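Local coordinates for protein glucanase (Clostridium thermocellum, PDB 5GXX) that probably cleaves internal beta-1,4 bonds of cellulose as a family 9 endoglucanase of the cellulosome, joining a helical catalytic domain to a beta-rich module of the cellulose-binding type, at residues D236-A242 / M271-W276; D480-Y486 / Y585-G591; I530-Y534 / A550-I556. The protein carries 1 engineered substitution. One frame throughout, in Å; residues are numbered along the deposited sequence.

Contact 1: residues D236-A242 / M271-W276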
loop_
_atom_site.group_PDB
_atom_site.type_symbol
_atom_site.label_atom_id
_atom_site.label_comp_id
_atom_site.label_asym_id
_atom_site.label_seq_id
_atom_site.Cartn_x
_atom_site.Cartn_y
_atom_site.Cartn_z
ATOM N N ASP A 236 -27.226 39.891 -40.821
ATOM C CA ASP A 236 -25.789 40.064 -40.993
ATOM C C ASP A 236 -25.052 38.760 -40.693
ATOM O O ASP A 236 -25.438 38.013 -39.791
ATOM C CB ASP A 236 -25.260 41.129 -40.033
ATOM C CG ASP A 236 -25.779 42.529 -40.329
ATOM O OD1 ASP A 236 -26.052 42.866 -41.501
ATOM O OD2 ASP A 236 -25.864 43.318 -39.366
ATOM N N ILE A 237 -23.974 38.520 -41.436
ATOM C CA ILE A 237 -23.058 37.415 -41.156
ATOM C C ILE A 237 -22.438 37.696 -39.789
ATOM O O ILE A 237 -22.148 38.852 -39.466
ATOM C CB ILE A 237 -21.999 37.278 -42.272
ATOM C CG1 ILE A 237 -22.682 36.812 -43.572
ATOM C CG2 ILE A 237 -20.895 36.295 -41.875
ATOM C CD1 ILE A 237 -21.910 37.115 -44.829
ATOM N N GLU A 238 -22.264 36.655 -38.980
ATOM C CA GLU A 238 -21.714 36.813 -37.636
ATOM C C GLU A 238 -20.397 37.597 -37.657
ATOM O O GLU A 238 -19.501 37.295 -38.448
ATOM C CB GLU A 238 -21.549 35.451 -36.951
ATOM C CG GLU A 238 -20.865 35.560 -35.580
ATOM C CD GLU A 238 -20.818 34.247 -34.819
ATOM O OE1 GLU A 238 -20.964 33.176 -35.458
ATOM O OE2 GLU A 238 -20.602 34.292 -33.582
ATOM N N TYR A 239 -20.294 38.621 -36.805
ATOM C CA TYR A 239 -19.065 39.414 -36.736
ATOM C C TYR A 239 -18.485 39.644 -35.339
ATOM O O TYR A 239 -17.343 40.096 -35.237
ATOM C CB TYR A 239 -19.249 40.772 -37.422
ATOM C CG TYR A 239 -20.251 41.688 -36.764
ATOM C CD1 TYR A 239 -21.620 41.528 -36.995
ATOM C CD2 TYR A 239 -19.843 42.705 -35.908
ATOM C CE1 TYR A 239 -22.544 42.353 -36.367
ATOM C CE2 TYR A 239 -20.752 43.538 -35.281
ATOM C CZ TYR A 239 -22.108 43.364 -35.535
ATOM O OH TYR A 239 -23.023 44.184 -34.921
ATOM N N GLN A 240 -19.256 39.327 -34.298
ATOM C CA GLN A 240 -18.898 39.619 -32.904
ATOM C C GLN A 240 -18.136 38.449 -32.267
ATOM O O GLN A 240 -18.568 37.854 -31.270
ATOM C CB GLN A 240 -20.151 39.980 -32.103
ATOM C CG GLN A 240 -20.894 41.195 -32.622
ATOM C CD GLN A 240 -22.062 41.586 -31.745
ATOM O OE1 GLN A 240 -22.273 41.034 -30.660
ATOM N NE2 GLN A 240 -22.838 42.553 -32.221
ATOM N N TRP A 241 -17.019 38.099 -32.894
ATOM C CA TRP A 241 -16.116 37.094 -32.366
ATOM C C TRP A 241 -14.768 37.324 -33.056
ATOM O O TRP A 241 -14.612 38.318 -33.768
ATOM C CB TRP A 241 -16.695 35.676 -32.559
ATOM C CG TRP A 241 -16.089 34.658 -31.623
ATOM C CD1 TRP A 241 -15.251 33.635 -31.957
ATOM C CD2 TRP A 241 -16.296 34.557 -30.204
ATOM N NE1 TRP A 241 -14.913 32.906 -30.843
ATOM C CE2 TRP A 241 -15.516 33.469 -29.748
ATOM C CE3 TRP A 241 -17.056 35.280 -29.274
ATOM C CZ2 TRP A 241 -15.496 33.069 -28.407
ATOM C CZ3 TRP A 241 -17.002 34.900 -27.924
ATOM C CH2 TRP A 241 -16.222 33.806 -27.509
ATOM N N ALA A 242 -13.808 36.432 -32.829
ATOM C CA ALA A 242 -12.491 36.473 -33.450
ATOM C C ALA A 242 -12.306 35.367 -34.478
ATOM O O ALA A 242 -12.776 34.244 -34.295
ATOM C CB ALA A 242 -11.385 36.326 -32.410
ATOM N N MET A 271 -17.398 46.330 -40.382
ATOM C CA MET A 271 -18.301 46.077 -39.255
ATOM C C MET A 271 -17.593 45.234 -38.177
ATOM O O MET A 271 -17.578 45.575 -36.973
ATOM C CB MET A 271 -19.566 45.363 -39.753
ATOM C CG MET A 271 -20.580 45.049 -38.662
ATOM S SD MET A 271 -22.049 44.234 -39.336
ATOM C CE MET A 271 -22.267 45.081 -40.901
ATOM N N HIS A 272 -16.954 44.159 -38.625
ATOM C CA HIS A 272 -16.228 43.244 -37.748
ATOM C C HIS A 272 -15.077 43.960 -37.032
ATOM O O HIS A 272 -14.955 43.916 -35.789
ATOM C CB HIS A 272 -15.703 42.060 -38.577
ATOM C CG HIS A 272 -14.655 41.231 -37.894
ATOM N ND1 HIS A 272 -14.919 40.420 -36.809
ATOM C CD2 HIS A 272 -13.325 41.104 -38.136
ATOM C CE1 HIS A 272 -13.793 39.861 -36.394
ATOM N NE2 HIS A 272 -12.814 40.238 -37.194
ATOM N N LEU A 273 -14.246 44.653 -37.806
ATOM C CA LEU A 273 -13.113 45.335 -37.182
ATOM C C LEU A 273 -13.559 46.497 -36.298
ATOM O O LEU A 273 -12.995 46.710 -35.220
ATOM C CB LEU A 273 -12.048 45.770 -38.195
ATOM C CG LEU A 273 -11.292 44.616 -38.849
ATOM C CD1 LEU A 273 -10.482 45.108 -40.048
ATOM C CD2 LEU A 273 -10.448 43.800 -37.874
ATOM N N ASP A 274 -14.593 47.225 -36.727
ATOM C CA ASP A 274 -15.083 48.328 -35.898
ATOM C C ASP A 274 -15.518 47.795 -34.531
ATOM O O ASP A 274 -15.275 48.430 -33.513
ATOM C CB ASP A 274 -16.255 49.046 -36.573
ATOM C CG ASP A 274 -15.809 50.008 -37.671
ATOM O OD1 ASP A 274 -14.592 50.128 -37.949
ATOM O OD2 ASP A 274 -16.710 50.676 -38.211
ATOM N N TRP A 275 -16.167 46.635 -34.515
ATOM C CA TRP A 275 -16.621 46.032 -33.268
ATOM C C TRP A 275 -15.479 45.743 -32.306
ATOM O O TRP A 275 -15.685 45.783 -31.102
ATOM C CB TRP A 275 -17.458 44.779 -33.549
ATOM C CG TRP A 275 -18.053 44.104 -32.343
ATOM C CD1 TRP A 275 -19.195 44.445 -31.675
ATOM C CD2 TRP A 275 -17.506 42.976 -31.651
ATOM N NE1 TRP A 275 -19.383 43.606 -30.588
ATOM C CE2 TRP A 275 -18.367 42.685 -30.569
ATOM C CE3 TRP A 275 -16.376 42.175 -31.852
ATOM C CZ2 TRP A 275 -18.138 41.618 -29.705
ATOM C CZ3 TRP A 275 -16.150 41.112 -30.997
ATOM C CH2 TRP A 275 -17.031 40.844 -29.936
ATOM N N TRP A 276 -14.309 45.447 -32.857
ATOM C CA TRP A 276 -13.102 45.200 -32.086
ATOM C C TRP A 276 -12.379 46.473 -31.620
ATOM O O TRP A 276 -11.578 46.399 -30.690
ATOM C CB TRP A 276 -12.157 44.340 -32.925
ATOM C CG TRP A 276 -12.482 42.893 -32.788
ATOM C CD1 TRP A 276 -13.346 42.148 -33.559
ATOM C CD2 TRP A 276 -11.980 42.014 -31.781
ATOM N NE1 TRP A 276 -13.395 40.852 -33.085
ATOM C CE2 TRP A 276 -12.565 40.748 -31.992
ATOM C CE3 TRP A 276 -11.054 42.171 -30.737
ATOM C CZ2 TRP A 276 -12.275 39.651 -31.167
ATOM C CZ3 TRP A 276 -10.753 41.081 -29.936
ATOM C CH2 TRP A 276 -11.368 39.832 -30.154
#
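M271 meets Y239 in a Met-aromatic contact where the loop 236-242 passes the end of helix 263-276, in the catalytic domain; family 9 glycosidases build this domain as an (alpha/alpha)6 barrel. Extended first torsions (chi1 180°, CG anti to the backbone N) carry CG and SD of the methionine out across the phenol ring. CG of M271 is 3.6 Å from the centre of the Y239 ring and almost on its normal, while SD sits over the same face, displaced toward CD1 and CE1. A slim, polarisable thioether suits such flat packing. Q240 CG covers the rim of the opposite face, and the ring is thereby sandwiched.

Two further packings involve the W275 indole. The CE2 edge of Y239 points at its face in an offset edge-to-face pair, planes at 88°. Q240 then spreads over the indole: its CA stands 3.5 Å above the centre of the six-membered ring, CB and CG follow, and the side-chain amide lies nearly parallel to the ring system. A hydrogen bond from Q240 NE2 to Y239 OH, 3.2 Å, holds that amide in place. The flat indole gives Q240 a continuous surface where the loop reverses in an inverse gamma turn centred on this residue.

Backbone oxygens of the loop take the polar links to the helix. H272 ND1 donates to Y239 O over 2.9 Å, in the imidazole plane and onto a carbonyl lone pair, while its NE2 has a weak bond to E308. The indole edge of W276 supplies the other donor: NE1 reaches W241 O at 2.9 Å, lying in the plane of its own ring but 51° above that of the carbonyl. Beyond this bond, the methyl CB of A242 rests 3.7 Å from W276 CZ2.

Contact 2: residues D480-Y486 / Y585-G591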
loop_
_atom_site.group_PDB
_atom_site.type_symbol
_atom_site.label_atom_id
_atom_site.label_comp_id
_atom_site.label_asym_id
_atom_site.label_seq_id
_atom_site.Cartn_x
_atom_site.Cartn_y
_atom_site.Cartn_z
ATOM N N ASP A 480 21.021 0.506 -19.977
ATOM C CA ASP A 480 22.120 -0.197 -19.316
ATOM C C ASP A 480 22.622 0.593 -18.113
ATOM O O ASP A 480 23.771 1.025 -18.082
ATOM C CB ASP A 480 23.237 -0.461 -20.333
ATOM C CG ASP A 480 22.808 -1.425 -21.433
ATOM O OD1 ASP A 480 21.848 -2.206 -21.222
ATOM O OD2 ASP A 480 23.445 -1.408 -22.516
ATOM N N LEU A 481 21.748 0.794 -17.125
ATOM C CA LEU A 481 22.103 1.602 -15.957
ATOM C C LEU A 481 22.749 0.727 -14.897
ATOM O O LEU A 481 22.284 -0.387 -14.647
ATOM C CB LEU A 481 20.865 2.264 -15.348
ATOM C CG LEU A 481 20.392 3.546 -16.034
ATOM C CD1 LEU A 481 19.127 3.992 -15.304
ATOM C CD2 LEU A 481 21.457 4.635 -16.034
ATOM N N SER A 482 23.780 1.255 -14.246
ATOM C CA SER A 482 24.374 0.604 -13.074
ATOM C C SER A 482 24.997 1.644 -12.157
ATOM O O SER A 482 25.233 2.795 -12.541
ATOM C CB SER A 482 25.409 -0.469 -13.440
ATOM O OG SER A 482 26.565 0.105 -14.038
ATOM N N TYR A 483 25.250 1.237 -10.923
ATOM C CA TYR A 483 26.052 2.063 -10.045
ATOM C C TYR A 483 26.954 1.186 -9.189
ATOM O O TYR A 483 26.682 -0.008 -8.998
ATOM C CB TYR A 483 25.185 2.999 -9.194
ATOM C CG TYR A 483 24.219 2.321 -8.238
ATOM C CD1 TYR A 483 24.656 1.876 -6.992
ATOM C CD2 TYR A 483 22.879 2.147 -8.569
ATOM C CE1 TYR A 483 23.784 1.292 -6.099
ATOM C CE2 TYR A 483 21.985 1.568 -7.670
ATOM C CZ TYR A 483 22.456 1.135 -6.444
ATOM O OH TYR A 483 21.597 0.537 -5.547
ATOM N N ASN A 484 28.019 1.783 -8.668
ATOM C CA ASN A 484 28.997 1.038 -7.881
ATOM C C ASN A 484 29.080 1.517 -6.433
ATOM O O ASN A 484 28.953 2.719 -6.158
ATOM C CB ASN A 484 30.378 1.156 -8.531
ATOM C CG ASN A 484 30.453 0.521 -9.909
ATOM O OD1 ASN A 484 29.584 -0.244 -10.324
ATOM N ND2 ASN A 484 31.538 0.820 -10.626
ATOM N N TYR A 485 29.268 0.560 -5.517
ATOM C CA TYR A 485 29.512 0.857 -4.109
ATOM C C TYR A 485 30.921 0.366 -3.758
ATOM O O TYR A 485 31.181 -0.837 -3.771
ATOM C CB TYR A 485 28.476 0.168 -3.195
ATOM C CG TYR A 485 28.639 0.566 -1.741
ATOM C CD1 TYR A 485 29.489 -0.151 -0.893
ATOM C CD2 TYR A 485 27.957 1.668 -1.219
ATOM C CE1 TYR A 485 29.665 0.241 0.437
ATOM C CE2 TYR A 485 28.120 2.050 0.106
ATOM C CZ TYR A 485 28.974 1.336 0.924
ATOM O OH TYR A 485 29.097 1.774 2.227
ATOM N N TYR A 486 31.818 1.304 -3.457
ATOM C CA TYR A 486 33.225 1.014 -3.221
ATOM C C TYR A 486 33.589 0.961 -1.743
ATOM O O TYR A 486 33.163 1.810 -0.953
ATOM C CB TYR A 486 34.112 2.088 -3.867
ATOM C CG TYR A 486 33.978 2.240 -5.359
ATOM C CD1 TYR A 486 34.728 1.451 -6.230
ATOM C CD2 TYR A 486 33.136 3.202 -5.896
ATOM C CE1 TYR A 486 34.626 1.598 -7.608
ATOM C CE2 TYR A 486 33.033 3.356 -7.271
ATOM C CZ TYR A 486 33.777 2.550 -8.116
ATOM O OH TYR A 486 33.660 2.718 -9.479
ATOM N N TYR A 585 29.576 9.708 -4.616
ATOM C CA TYR A 585 30.499 8.597 -4.377
ATOM C C TYR A 585 29.982 7.188 -4.698
ATOM O O TYR A 585 30.688 6.195 -4.477
ATOM C CB TYR A 585 31.049 8.675 -2.953
ATOM C CG TYR A 585 31.624 10.023 -2.593
ATOM C CD1 TYR A 585 32.853 10.433 -3.107
ATOM C CD2 TYR A 585 30.953 10.877 -1.724
ATOM C CE1 TYR A 585 33.400 11.666 -2.772
ATOM C CE2 TYR A 585 31.494 12.107 -1.378
ATOM C CZ TYR A 585 32.710 12.493 -1.909
ATOM O OH TYR A 585 33.242 13.717 -1.562
ATOM N N MET A 586 28.752 7.112 -5.200
ATOM C CA MET A 586 28.209 5.890 -5.795
ATOM C C MET A 586 27.922 6.194 -7.269
ATOM O O MET A 586 26.785 6.452 -7.668
ATOM C CB MET A 586 26.971 5.390 -5.042
ATOM C CG MET A 586 27.247 5.028 -3.571
ATOM S SD MET A 586 25.803 4.547 -2.583
ATOM C CE MET A 586 25.164 3.197 -3.574
ATOM N N PRO A 587 28.988 6.182 -8.085
ATOM C CA PRO A 587 28.850 6.661 -9.462
ATOM C C PRO A 587 27.904 5.813 -10.303
ATOM O O PRO A 587 27.789 4.602 -10.107
ATOM C CB PRO A 587 30.286 6.601 -9.996
ATOM C CG PRO A 587 30.938 5.517 -9.183
ATOM C CD PRO A 587 30.356 5.706 -7.810
ATOM N N VAL A 588 27.227 6.485 -11.230
ATOM C CA VAL A 588 26.274 5.864 -12.139
ATOM C C VAL A 588 26.916 5.741 -13.511
ATOM O O VAL A 588 27.638 6.653 -13.943
ATOM C CB VAL A 588 25.011 6.732 -12.234
ATOM C CG1 VAL A 588 24.016 6.130 -13.226
ATOM C CG2 VAL A 588 24.369 6.927 -10.846
ATOM N N PHE A 589 26.624 4.621 -14.169
ATOM C CA PHE A 589 27.139 4.254 -15.495
ATOM C C PHE A 589 26.012 3.911 -16.477
ATOM O O PHE A 589 24.995 3.309 -16.115
ATOM C CB PHE A 589 28.113 3.064 -15.384
ATOM C CG PHE A 589 29.286 3.314 -14.481
ATOM C CD1 PHE A 589 29.173 3.186 -13.100
ATOM C CD2 PHE A 589 30.520 3.648 -15.028
ATOM C CE1 PHE A 589 30.264 3.433 -12.276
ATOM C CE2 PHE A 589 31.618 3.879 -14.212
ATOM C CZ PHE A 589 31.495 3.772 -12.839
ATOM N N ASP A 590 26.197 4.337 -17.726
ATOM C CA ASP A 590 25.400 3.889 -18.853
ATOM C C ASP A 590 26.353 2.991 -19.619
ATOM O O ASP A 590 27.336 3.488 -20.178
ATOM C CB ASP A 590 25.034 5.114 -19.697
ATOM C CG ASP A 590 24.261 4.765 -20.962
ATOM O OD1 ASP A 590 24.126 3.574 -21.321
ATOM O OD2 ASP A 590 23.762 5.715 -21.608
ATOM N N GLY A 591 26.098 1.687 -19.607
ATOM C CA GLY A 591 27.084 0.709 -20.068
ATOM C C GLY A 591 28.377 0.919 -19.296
ATOM O O GLY A 591 28.358 1.001 -18.063
HETATM O O HOH W 1 26.138 0.337 -16.611
HETATM O O HOH W 2 22.054 2.052 -22.264
#
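An antiparallel ladder joins strands 481-488 and 588-590, with S482 and F589 as its hydrogen-bonded pair, in a sheet of the cellulose-binding-type module, probably a beta sandwich as in family 3 binding modules. F589 N reaches S482 O at 2.8 Å, and a second bond returns from S482 N to F589 O. L481-D590 and Y483-V588 are the non-hydrogen-bonded pairs around it. At one end G591 N binds D480 O; the positive phi of G591 is easy for glycine. Toward the other end N484 N reaches P587 O at 3.2 Å, but proline has no N-H to answer, and the buried N484 O finds no polar partner in the model; the CA of M586 is 3.3 Å from it, a weak C-H...O contact.

M586 fills the space beside two tyrosines. Its sulfur lies in the plane of the Y485 ring, 3.8 Å from CD2, a Met-aromatic contact at the edge. The bend at its last torsion (chi3 56°) brings CE to 3.5 Å from Y483 CE1. P587 CG meets the edge of the Y486 ring at CE2. N484 donates an almost perfectly straight bond (179°) from ND2 to Y486 OH, with the same ND2 only 3.3 Å from F589 CE1. Across the exposed end, one water bridges D480 N and D590 OD1.

On the face of S482, N484 and F589, K531 completes the polar side: its NZ binds S482 OG and N484 OD1, and it makes a cation-pi contact with F589. Strand 481-488 is flanked by 527-534 as well as by 588-590, which in turn pairs with 593-596. Y483, Y485 and V588 pack against strand 460-469 of the second sheet, on the other side.

Contact 3: residues I530-Y534 / A550-I556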
loop_
_atom_site.group_PDB
_atom_site.type_symbol
_atom_site.label_atom_id
_atom_site.label_comp_id
_atom_site.label_asym_id
_atom_site.label_seq_id
_atom_site.Cartn_x
_atom_site.Cartn_y
_atom_site.Cartn_z
ATOM N N ILE A 530 30.961 -3.528 -5.321
ATOM C CA ILE A 530 29.867 -4.243 -5.965
ATOM C C ILE A 530 29.236 -3.274 -6.951
ATOM O O ILE A 530 29.250 -2.050 -6.744
ATOM C CB ILE A 530 28.817 -4.811 -4.975
ATOM C CG1 ILE A 530 28.175 -3.706 -4.127
ATOM C CG2 ILE A 530 29.462 -5.907 -4.129
ATOM C CD1 ILE A 530 26.971 -4.158 -3.279
ATOM N N LYS A 531 28.751 -3.847 -8.043
ATOM C CA LYS A 531 27.994 -3.097 -9.027
ATOM C C LYS A 531 26.558 -3.591 -8.923
ATOM O O LYS A 531 26.313 -4.799 -8.922
ATOM C CB LYS A 531 28.509 -3.374 -10.440
ATOM C CG LYS A 531 27.663 -2.688 -11.513
ATOM C CD LYS A 531 28.235 -2.910 -12.907
ATOM C CE LYS A 531 29.473 -2.059 -13.173
ATOM N NZ LYS A 531 29.225 -0.600 -12.959
ATOM N N ILE A 532 25.634 -2.635 -8.884
ATOM C CA ILE A 532 24.193 -2.878 -8.915
ATOM C C ILE A 532 23.750 -2.511 -10.328
ATOM O O ILE A 532 23.921 -1.361 -10.733
ATOM C CB ILE A 532 23.461 -1.983 -7.874
ATOM C CG1 ILE A 532 23.774 -2.347 -6.406
ATOM C CG2 ILE A 532 21.962 -2.070 -8.054
ATOM C CD1 ILE A 532 25.224 -2.201 -5.976
ATOM N N SER A 533 23.228 -3.479 -11.083
ATOM C CA SER A 533 22.822 -3.274 -12.477
ATOM C C SER A 533 21.322 -3.474 -12.665
ATOM O O SER A 533 20.774 -4.486 -12.217
ATOM C CB SER A 533 23.552 -4.262 -13.403
ATOM O OG SER A 533 24.953 -4.043 -13.356
ATOM N N TYR A 534 20.652 -2.547 -13.344
ATOM C CA TYR A 534 19.245 -2.714 -13.698
ATOM C C TYR A 534 19.218 -3.126 -15.149
ATOM O O TYR A 534 19.697 -2.392 -16.021
ATOM C CB TYR A 534 18.434 -1.442 -13.466
ATOM C CG TYR A 534 18.234 -1.243 -11.987
ATOM C CD1 TYR A 534 17.185 -1.875 -11.325
ATOM C CD2 TYR A 534 19.125 -0.477 -11.243
ATOM C CE1 TYR A 534 17.013 -1.718 -9.955
ATOM C CE2 TYR A 534 18.967 -0.313 -9.871
ATOM C CZ TYR A 534 17.913 -0.946 -9.233
ATOM O OH TYR A 534 17.742 -0.779 -7.876
ATOM N N ALA A 550 14.614 3.668 -8.659
ATOM C CA ALA A 550 14.497 2.310 -8.141
ATOM C C ALA A 550 15.220 2.151 -6.801
ATOM O O ALA A 550 16.402 2.512 -6.682
ATOM C CB ALA A 550 15.030 1.332 -9.172
ATOM N N GLU A 551 14.501 1.637 -5.799
ATOM C CA GLU A 551 15.027 1.439 -4.452
ATOM C C GLU A 551 15.548 0.025 -4.258
ATOM O O GLU A 551 14.877 -0.946 -4.616
ATOM C CB GLU A 551 13.976 1.769 -3.390
ATOM C CG GLU A 551 14.469 1.528 -1.965
ATOM C CD GLU A 551 13.491 1.991 -0.898
ATOM O OE1 GLU A 551 12.583 2.798 -1.192
ATOM O OE2 GLU A 551 13.636 1.542 0.259
ATOM N N LEU A 552 16.765 -0.058 -3.728
ATOM C CA LEU A 552 17.354 -1.321 -3.285
ATOM C C LEU A 552 17.926 -1.117 -1.879
ATOM O O LEU A 552 18.512 -0.065 -1.588
ATOM C CB LEU A 552 18.484 -1.710 -4.249
ATOM C CG LEU A 552 19.206 -3.038 -3.978
ATOM C CD1 LEU A 552 18.294 -4.219 -4.177
ATOM C CD2 LEU A 552 20.403 -3.166 -4.918
ATOM N N GLN A 553 17.762 -2.114 -1.010
ATOM C CA GLN A 553 18.439 -2.125 0.285
ATOM C C GLN A 553 19.374 -3.314 0.242
ATOM O O GLN A 553 18.938 -4.453 0.087
ATOM C CB GLN A 553 17.456 -2.232 1.456
ATOM C CG GLN A 553 16.646 -0.954 1.671
ATOM C CD GLN A 553 15.424 -1.148 2.537
ATOM O OE1 GLN A 553 15.420 -1.971 3.453
ATOM N NE2 GLN A 553 14.381 -0.367 2.265
ATOM N N PHE A 554 20.671 -3.046 0.335
ATOM C CA PHE A 554 21.639 -4.133 0.318
ATOM C C PHE A 554 22.505 -4.080 1.560
ATOM O O PHE A 554 22.740 -3.009 2.126
ATOM C CB PHE A 554 22.467 -4.135 -0.973
ATOM C CG PHE A 554 23.254 -2.872 -1.220
ATOM C CD1 PHE A 554 24.537 -2.728 -0.721
ATOM C CD2 PHE A 554 22.724 -1.848 -1.996
ATOM C CE1 PHE A 554 25.282 -1.586 -0.975
ATOM C CE2 PHE A 554 23.452 -0.692 -2.248
ATOM C CZ PHE A 554 24.735 -0.555 -1.742
ATOM N N ARG A 555 22.931 -5.263 1.984
ATOM C CA ARG A 555 23.785 -5.408 3.155
ATOM C C ARG A 555 25.084 -6.093 2.746
ATOM O O ARG A 555 25.062 -7.081 2.000
ATOM C CB ARG A 555 23.049 -6.244 4.209
ATOM C CG ARG A 555 23.809 -6.437 5.515
ATOM C CD ARG A 555 23.061 -7.344 6.505
ATOM N NE ARG A 555 21.802 -6.735 6.920
ATOM C CZ ARG A 555 21.082 -7.124 7.971
ATOM N NH1 ARG A 555 21.500 -8.115 8.740
ATOM N NH2 ARG A 555 19.949 -6.495 8.262
ATOM N N ILE A 556 26.203 -5.558 3.231
ATOM C CA ILE A 556 27.521 -6.161 3.046
ATOM C C ILE A 556 28.024 -6.473 4.454
ATOM O O ILE A 556 28.159 -5.574 5.275
ATOM C CB ILE A 556 28.445 -5.189 2.285
ATOM C CG1 ILE A 556 27.803 -4.778 0.954
ATOM C CG2 ILE A 556 29.831 -5.807 2.072
ATOM C CD1 ILE A 556 28.307 -3.453 0.386
HETATM O O HOH W 3 19.043 1.116 -6.313
HETATM O O HOH W 4 15.649 -1.970 -6.962
#
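A550 opens the contact by setting its methyl CB 3.7 Å from CZ of Y534, and so small a side chain lets the phenol come close to the strand. The Y534 hydroxyl reaches past it and is met in the ring plane by two waters. One water, 2.8 Å from Y534 OH, donates to A550 O; the other, at 2.6 Å from the same oxygen, donates to E551 O. A tyrosine can thus bury its ring while its hydroxyl remains hydrated. E551 turns outward, where its OE2 accepts a hydrogen bond from Q553 NE2.

L552 comes next. Its CG stands anti to the backbone N (chi1 -178°), which carries the branch out to the facing strand and puts CD2 3.7 Å from I532 CG2; its CB packs against Y534 OH. F554 presents CD1 and CE1 to I530 CD1, 3.8 Å from F554 CD1; the isoleucine and the phenylalanine come from facing strands and overlap flank to flank. R555 points away from the core, forming a salt bridge with E462 and packing on D514 of the second subunit. I556 ends the run, its CD1 4.0 Å from I530 CD1.

The alternation of inward apolar and outward polar residues, between strands whose axes approach only to 10.4 Å, is the signature of facing sheets in a beta sandwich.

All three contacts are largely buried, yet contact 1 stands alone: it lies in the helical catalytic domain, its centre 64 Å from that of contact 2 and on the opposite side of the chain's centre. There rings, sulfur and side-chain donors fix an irregular loop to a helix. Contacts 2 and 3 share the beta module, with centres 10 Å apart. Contact 2 joins neighbouring strands within one sheet through backbone bonds and runs out to an exposed end at D480 and G591; contact 3 joins that sheet to the one facing it through apolar side chains. A probable backbone hydrogen bond, Y483 O to I532 N at 2.8 Å, links the two.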